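PDB 6L0A: dihydroorotase, which catalyses the zinc-dependent interconversion of ureidosuccinate (N-carbamoyl-L-aspartate) and dihydroorotate, the third step of de novo pyrimidine synthesis. Local coordinates for residues E298-K301 with G302-D306; P28-D32 with G33-I37; Y312-D316 with S317-S321. One frame throughout, in Å; residues are numbered along the deposited sequence.

Contact 1: E298-K301 with G302-D306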
loop_
_atom_site.group_PDB
_atom_site.type_symbol
_atom_site.label_atom_id
_atom_site.label_comp_id
_atom_site.label_asym_id
_atom_site.label_seq_id
_atom_site.Cartn_x
_atom_site.Cartn_y
_atom_site.Cartn_z
ATOM N N GLU C 298 -10.621 -24.217 20.985
ATOM C CA GLU C 298 -11.387 -25.428 20.716
ATOM C C GLU C 298 -11.772 -25.553 19.246
ATOM O O GLU C 298 -12.089 -26.657 18.796
ATOM C CB GLU C 298 -12.642 -25.471 21.593
ATOM C CG GLU C 298 -13.834 -24.686 21.048
ATOM C CD GLU C 298 -13.899 -23.263 21.587
ATOM O OE1 GLU C 298 -12.853 -22.742 22.043
ATOM O OE2 GLU C 298 -14.998 -22.663 21.554
ATOM N N ASN C 299 -11.759 -24.453 18.489
ATOM C CA ASN C 299 -12.106 -24.491 17.073
ATOM C C ASN C 299 -10.884 -24.608 16.170
ATOM O O ASN C 299 -11.039 -24.643 14.942
ATOM C CB ASN C 299 -12.930 -23.250 16.693
ATOM C CG ASN C 299 -14.400 -23.392 17.072
ATOM O OD1 ASN C 299 -14.830 -24.459 17.514
ATOM N ND2 ASN C 299 -15.174 -22.315 16.907
ATOM N N LEU C 300 -9.685 -24.705 16.748
ATOM C CA LEU C 300 -8.469 -24.704 15.946
ATOM C C LEU C 300 -8.364 -25.960 15.097
ATOM O O LEU C 300 -8.034 -25.881 13.907
ATOM C CB LEU C 300 -7.242 -24.571 16.842
ATOM C CG LEU C 300 -5.908 -24.534 16.102
ATOM C CD1 LEU C 300 -5.845 -23.286 15.211
ATOM C CD2 LEU C 300 -4.721 -24.570 17.056
ATOM N N LYS C 301 -8.651 -27.128 15.681
ATOM C CA LYS C 301 -8.484 -28.373 14.938
ATOM C C LYS C 301 -9.370 -28.400 13.700
ATOM O O LYS C 301 -8.972 -28.924 12.654
ATOM C CB LYS C 301 -8.780 -29.574 15.839
ATOM C CG LYS C 301 -8.726 -30.904 15.097
ATOM C CD LYS C 301 -8.252 -32.034 15.996
ATOM C CE LYS C 301 -7.978 -33.295 15.182
ATOM N NZ LYS C 301 -9.224 -33.742 14.494
ATOM N N GLY C 302 -10.575 -27.847 13.795
ATOM C CA GLY C 302 -11.427 -27.788 12.622
ATOM C C GLY C 302 -10.825 -26.931 11.525
ATOM O O GLY C 302 -10.813 -27.322 10.354
ATOM N N PHE C 303 -10.262 -25.780 11.902
ATOM C CA PHE C 303 -9.791 -24.816 10.910
ATOM C C PHE C 303 -8.523 -25.295 10.211
ATOM O O PHE C 303 -8.353 -25.052 9.011
ATOM C CB PHE C 303 -9.562 -23.455 11.571
ATOM C CG PHE C 303 -9.025 -22.408 10.628
ATOM C CD1 PHE C 303 -9.841 -21.841 9.665
ATOM C CD2 PHE C 303 -7.714 -21.995 10.714
ATOM C CE1 PHE C 303 -9.343 -20.880 8.778
ATOM C CE2 PHE C 303 -7.208 -21.027 9.847
ATOM C CZ PHE C 303 -8.031 -20.476 8.878
ATOM N N VAL C 304 -7.627 -25.980 10.928
ATOM C CA VAL C 304 -6.345 -26.402 10.371
ATOM C C VAL C 304 -6.272 -27.895 10.090
ATOM O O VAL C 304 -5.197 -28.380 9.713
ATOM C CB VAL C 304 -5.162 -25.985 11.263
ATOM C CG1 VAL C 304 -5.148 -24.464 11.478
ATOM C CG2 VAL C 304 -5.207 -26.725 12.601
ATOM N N SER C 305 -7.359 -28.646 10.271
ATOM C CA SER C 305 -7.291 -30.058 9.915
ATOM C C SER C 305 -8.618 -30.607 9.405
ATOM O O SER C 305 -8.693 -31.043 8.255
ATOM C CB SER C 305 -6.810 -30.903 11.099
ATOM O OG SER C 305 -6.678 -32.264 10.709
ATOM N N ASP C 306 -9.667 -30.585 10.234
ATOM C CA ASP C 306 -10.902 -31.298 9.897
ATOM C C ASP C 306 -11.494 -30.824 8.572
ATOM O O ASP C 306 -11.827 -31.639 7.700
ATOM C CB ASP C 306 -11.943 -31.129 11.012
ATOM C CG ASP C 306 -11.462 -31.642 12.359
ATOM O OD1 ASP C 306 -10.416 -32.322 12.423
ATOM O OD2 ASP C 306 -12.142 -31.339 13.362
HETATM O O HOH W 1 -12.491 -27.763 16.165
#
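Val304 N bonds back to Leu300 O at 3.0 Å, closing an ordinary helical turn, and the next turn widens, Lys301 O taking Asp306 N at 3.0 Å with an N-H...O angle of 164°.

Across this wider turn the side chains of Lys301 and Asp306 cross at about a right angle. Lys301 NZ forms a salt bridge with Asp306 OD1 at 2.8 Å, on the syn lone pair of that oxygen. The lysine chain passes close to the carboxylate on its way, Lys301 CG lying 3.5 Å from Asp306 OD1, and bends at chi2 (148°) and chi4 (-61°) bring NZ back to the carboxylate. Ser305 N also approaches Lys301 O, at 2.9 Å, but at a poorer angle that makes the bond weak; the carbonyl thus relies chiefly on the donor five residues along, the evidence for a pi-type turn.

A second, apolar pair lies four residues apart. Leu300 CD1 meets Val304 CG1 at 4.0 Å, while Val304 CG2, placed between its own N and carbonyl carbon, packs close against Leu300 O at 3.2 Å. Both side chains touch helix 283-293, and the ring of Phe303 meets that of Phe291 there. Ser305 OG and Asn299 ND2 find carbonyl acceptors elsewhere, on Leu9 and Val247, and a water bridges Glu298 O and Gly302 N.

Amphipathic in this way, with an ion pair along one side and Leu300, Phe303 and Val304 packed inward, the stretch is a pi-bulge in the opening turns of helix 300-312, which rests through Phe303 and Val304 on Phe255 of strand 253-255, in the metallo-dependent hydrolase fold.

Contact 2: P28-D32 with G33-I37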
loop_
_atom_site.group_PDB
_atom_site.type_symbol
_atom_site.label_atom_id
_atom_site.label_comp_id
_atom_site.label_asym_id
_atom_site.label_seq_id
_atom_site.Cartn_x
_atom_site.Cartn_y
_atom_site.Cartn_z
ATOM N N PRO C 28 11.009 -28.672 3.196
ATOM C CA PRO C 28 11.059 -29.233 4.558
ATOM C C PRO C 28 10.353 -28.378 5.595
ATOM O O PRO C 28 9.937 -28.912 6.633
ATOM C CB PRO C 28 12.566 -29.336 4.846
ATOM C CG PRO C 28 13.223 -29.360 3.507
ATOM C CD PRO C 28 12.360 -28.447 2.650
ATOM N N LYS C 29 10.203 -27.067 5.358
ATOM C CA LYS C 29 9.553 -26.203 6.335
ATOM C C LYS C 29 8.051 -26.433 6.435
ATOM O O LYS C 29 7.434 -25.952 7.393
ATOM C CB LYS C 29 9.821 -24.729 6.002
ATOM C CG LYS C 29 11.289 -24.414 5.748
ATOM C CD LYS C 29 12.079 -24.553 7.046
ATOM C CE LYS C 29 13.493 -24.009 6.895
ATOM N NZ LYS C 29 14.283 -24.852 5.961
ATOM N N ILE C 30 7.439 -27.127 5.468
ATOM C CA ILE C 30 6.037 -27.496 5.621
ATOM C C ILE C 30 5.857 -28.292 6.906
ATOM O O ILE C 30 5.071 -27.920 7.786
ATOM C CB ILE C 30 5.546 -28.274 4.386
ATOM C CG1 ILE C 30 5.698 -27.411 3.119
ATOM C CG2 ILE C 30 4.105 -28.714 4.582
ATOM C CD1 ILE C 30 5.533 -28.170 1.792
ATOM N N ARG C 31 6.637 -29.365 7.061
ATOM C CA ARG C 31 6.580 -30.149 8.292
ATOM C C ARG C 31 7.005 -29.328 9.505
ATOM O O ARG C 31 6.355 -29.386 10.555
ATOM C CB ARG C 31 7.449 -31.402 8.168
ATOM C CG ARG C 31 7.127 -32.444 9.253
ATOM C CD ARG C 31 7.876 -33.740 9.032
ATOM N NE ARG C 31 8.087 -34.456 10.288
ATOM C CZ ARG C 31 7.299 -35.422 10.754
ATOM N NH1 ARG C 31 6.233 -35.820 10.074
ATOM N NH2 ARG C 31 7.593 -36.004 11.906
ATOM N N ASP C 32 8.079 -28.540 9.377
ATOM C CA ASP C 32 8.592 -27.796 10.527
ATOM C C ASP C 32 7.556 -26.823 11.070
ATOM O O ASP C 32 7.470 -26.613 12.286
ATOM C CB ASP C 32 9.876 -27.056 10.149
ATOM C CG ASP C 32 11.015 -27.999 9.818
ATOM O OD1 ASP C 32 10.869 -29.220 10.031
ATOM O OD2 ASP C 32 12.057 -27.517 9.337
ATOM N N GLY C 33 6.760 -26.216 10.183
ATOM C CA GLY C 33 5.675 -25.349 10.581
ATOM C C GLY C 33 4.425 -26.034 11.082
ATOM O O GLY C 33 3.463 -25.354 11.449
ATOM N N GLY C 34 4.401 -27.361 11.115
ATOM C CA GLY C 34 3.300 -28.084 11.710
ATOM C C GLY C 34 2.269 -28.623 10.744
ATOM O O GLY C 34 1.157 -28.931 11.178
ATOM N N VAL C 35 2.605 -28.767 9.464
ATOM C CA VAL C 35 1.643 -29.106 8.414
ATOM C C VAL C 35 1.960 -30.494 7.877
ATOM O O VAL C 35 3.086 -30.758 7.437
ATOM C CB VAL C 35 1.675 -28.064 7.278
ATOM C CG1 VAL C 35 0.887 -28.555 6.078
ATOM C CG2 VAL C 35 1.149 -26.721 7.789
ATOM N N SER C 36 0.954 -31.370 7.883
ATOM C CA SER C 36 1.094 -32.730 7.372
ATOM C C SER C 36 0.755 -32.835 5.890
ATOM O O SER C 36 1.435 -33.557 5.151
ATOM C CB SER C 36 0.192 -33.677 8.171
ATOM O OG SER C 36 0.152 -34.954 7.554
ATOM N N ILE C 37 -0.273 -32.104 5.453
ATOM C CA ILE C 37 -0.836 -32.184 4.109
ATOM C C ILE C 37 -0.728 -30.799 3.472
ATOM O O ILE C 37 -1.152 -29.813 4.078
ATOM C CB ILE C 37 -2.308 -32.631 4.142
ATOM C CG1 ILE C 37 -2.457 -34.007 4.802
ATOM C CG2 ILE C 37 -2.902 -32.645 2.733
ATOM C CD1 ILE C 37 -3.820 -34.204 5.459
#
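Ile30, with chi1 at -60°, holds its CG2 branch opposite its own N, and Val35 holds CG1 likewise (chi1 169°), which turns the two methyls onto each other at 3.6 Å. This apolar contact accompanies the Schellman motif that ends helix 20-32. Two backbone bonds define the motif. The outer one runs from Val35 N to Ile30 O at 3.1 Å, the inner one from Gly34 N to Arg31 O at 2.9 Å. Gly34 reverses the chain with a phi of 99°, at which a CB would be jammed against the preceding carbonyl oxygen. Gly33 still bonds as part of the helix, its N lying 2.9 Å from Lys29 O.

Ile30 also packs on Val15 and Phe70, and Val35 on Asp12, which sets the helix end against strand 11-15, which precedes it, and strand 69-71. Arg31 carries its guanidinium off to a salt bridge with Asp323 and a cation-pi contact with Trp361. Val35 CB lies 3.4 Å from Ile30 O, the acceptor of its own N-H. Arg31 O, for its part, receives Gly34 N from above the carbonyl plane and is also bonded by Trp361 NE1.

Contact 3: Y312-D316 with S317-S321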
loop_
_atom_site.group_PDB
_atom_site.type_symbol
_atom_site.label_atom_id
_atom_site.label_comp_id
_atom_site.label_asym_id
_atom_site.label_seq_id
_atom_site.Cartn_x
_atom_site.Cartn_y
_atom_site.Cartn_z
ATOM N N TYR C 312 -11.422 -31.685 0.657
ATOM C CA TYR C 312 -10.610 -32.319 -0.367
ATOM C C TYR C 312 -10.758 -33.835 -0.341
ATOM O O TYR C 312 -10.152 -34.518 -1.176
ATOM C CB TYR C 312 -9.138 -31.936 -0.198
ATOM C CG TYR C 312 -8.775 -30.606 -0.838
ATOM C CD1 TYR C 312 -8.922 -29.406 -0.144
ATOM C CD2 TYR C 312 -8.292 -30.555 -2.142
ATOM C CE1 TYR C 312 -8.588 -28.183 -0.748
ATOM C CE2 TYR C 312 -7.953 -29.356 -2.743
ATOM C CZ TYR C 312 -8.106 -28.175 -2.046
ATOM O OH TYR C 312 -7.772 -26.989 -2.666
ATOM N N GLU C 313 -11.540 -34.349 0.608
ATOM C CA GLU C 313 -11.808 -35.780 0.767
ATOM C C GLU C 313 -10.508 -36.579 0.797
ATOM O O GLU C 313 -10.302 -37.523 0.031
ATOM C CB GLU C 313 -12.765 -36.282 -0.317
ATOM C CG GLU C 313 -14.087 -35.517 -0.273
ATOM C CD GLU C 313 -15.057 -35.885 -1.400
ATOM O OE1 GLU C 313 -15.479 -37.055 -1.456
ATOM O OE2 GLU C 313 -15.372 -35.000 -2.213
ATOM N N VAL C 314 -9.617 -36.170 1.700
ATOM C CA VAL C 314 -8.329 -36.823 1.896
ATOM C C VAL C 314 -8.561 -38.117 2.662
ATOM O O VAL C 314 -9.222 -38.119 3.705
ATOM C CB VAL C 314 -7.365 -35.902 2.658
ATOM C CG1 VAL C 314 -5.981 -36.536 2.767
ATOM C CG2 VAL C 314 -7.275 -34.533 1.973
ATOM N N LYS C 315 -8.020 -39.213 2.148
ATOM C CA LYS C 315 -8.186 -40.528 2.751
ATOM C C LYS C 315 -6.895 -40.955 3.436
ATOM O O LYS C 315 -5.796 -40.560 3.038
ATOM C CB LYS C 315 -8.576 -41.567 1.693
ATOM C CG LYS C 315 -9.749 -41.170 0.818
ATOM C CD LYS C 315 -11.008 -40.916 1.640
ATOM C CE LYS C 315 -12.215 -40.638 0.745
ATOM N NZ LYS C 315 -13.446 -40.300 1.523
ATOM N N ASP C 316 -7.040 -41.799 4.465
ATOM C CA ASP C 316 -5.871 -42.313 5.168
ATOM C C ASP C 316 -4.884 -42.983 4.216
ATOM O O ASP C 316 -3.671 -42.964 4.461
ATOM C CB ASP C 316 -6.305 -43.294 6.258
ATOM C CG ASP C 316 -5.627 -43.024 7.594
ATOM O OD1 ASP C 316 -6.064 -43.616 8.604
ATOM O OD2 ASP C 316 -4.664 -42.223 7.641
ATOM N N SER C 317 -5.376 -43.563 3.119
ATOM C CA SER C 317 -4.495 -44.288 2.212
ATOM C C SER C 317 -3.601 -43.367 1.390
ATOM O O SER C 317 -2.574 -43.826 0.879
ATOM C CB SER C 317 -5.313 -45.174 1.275
ATOM O OG SER C 317 -6.152 -44.392 0.451
ATOM N N GLU C 318 -3.962 -42.091 1.232
ATOM C CA GLU C 318 -3.087 -41.176 0.516
ATOM C C GLU C 318 -1.999 -40.586 1.403
ATOM O O GLU C 318 -1.094 -39.925 0.895
ATOM C CB GLU C 318 -3.867 -40.008 -0.083
ATOM C CG GLU C 318 -5.302 -40.294 -0.463
ATOM C CD GLU C 318 -5.971 -39.042 -0.975
ATOM O OE1 GLU C 318 -5.317 -38.321 -1.758
ATOM O OE2 GLU C 318 -7.123 -38.762 -0.587
ATOM N N VAL C 319 -2.072 -40.815 2.700
ATOM C CA VAL C 319 -1.297 -40.035 3.644
ATOM C C VAL C 319 0.140 -40.548 3.673
ATOM O O VAL C 319 0.392 -41.745 3.803
ATOM C CB VAL C 319 -1.972 -40.043 5.020
ATOM C CG1 VAL C 319 -0.966 -39.856 6.083
ATOM C CG2 VAL C 319 -3.055 -38.885 5.062
ATOM N N ALA C 320 1.101 -39.633 3.503
ATOM C CA ALA C 320 2.514 -39.995 3.514
ATOM C C ALA C 320 3.030 -40.385 4.897
ATOM O O ALA C 320 4.042 -41.093 4.982
ATOM C CB ALA C 320 3.370 -38.828 2.993
ATOM N N SER C 321 2.408 -39.900 5.968
ATOM C CA SER C 321 2.832 -40.180 7.335
ATOM C C SER C 321 1.656 -39.929 8.264
ATOM O O SER C 321 0.949 -38.927 8.124
ATOM C CB SER C 321 4.027 -39.316 7.751
ATOM O OG SER C 321 4.107 -39.200 9.163
#
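Lys315 to Val319 fold into a short 3-10 turn just past the Schellman motif that ends helix 300-312, where Glu313 supplies the residue of positive phi. Two successive bonds, each spanning three residues, define the turn: Glu318 N to Lys315 O at 3.0 Å and Val319 N to Asp316 O at 3.2 Å. In both, the donor stands above the carbonyl plane, 54° and 64° out of it.

The side chain of Glu318 folds back to close the same turn. Its first torsion is displaced from the usual staggered value (chi1 -30°), but beyond CG the chain is extended, and it delivers OE2 to Lys315 N at 2.9 Å. The N-H meets this oxygen on its anti side and somewhat out of the carboxylate plane. Glu318 OE2 also rests 3.4 Å from Val314 CA and 3.8 Å from Lys315 CG, while the other oxygen, OE1, forms a salt bridge with Arg95, which in turn bonds Tyr312 O. Replacing Glu318 by an alanine would probably leave Lys315 N without this acceptor and Arg95 without this counter-charge, so that the turn is less firmly tied to the helix end.

Val319 leans over the turn with CB 3.4 Å from Asp316 O. A looser apolar contact, Val314 CG1 to Val319 CG2 at 4.4 Å, reaches across the 3-10 turn. Val314 and Glu318 both touch Leu71, and Val319 touches Thr69, so strand 69-71 backs the loop, while Asp316 pairs with Arg364. The whole is a surface connection from helix 300-312 to strand 324-328: a 3-10 turn with an i+3 carboxylate bonded to the backbone N-H at its start.

In the fold
Contacts 1 and 3 sit near the start of helix 300-312 and just beyond its end, with centres about 17 Å apart, whereas contact 2 ends helix 20-32. Contacts 1 and 2 are partly buried and share neighbours: Val304 packs on Ile284, to whose backbone Gly33 bonds, and both contacts reach Cys11 of strand 11-15. Contact 3 lies at the surface; several of its carboxylates pair with basic side chains elsewhere in the chain, whereas the salt bridge of contact 1 lies within its own turn. It does meet contact 2, Ile37 CD1 lying 4.2 Å from Val314 CG1, and both pack on strand 69-71. A widened turn, a glycine-based helix end and a 3-10 turn thus depart from regular helix.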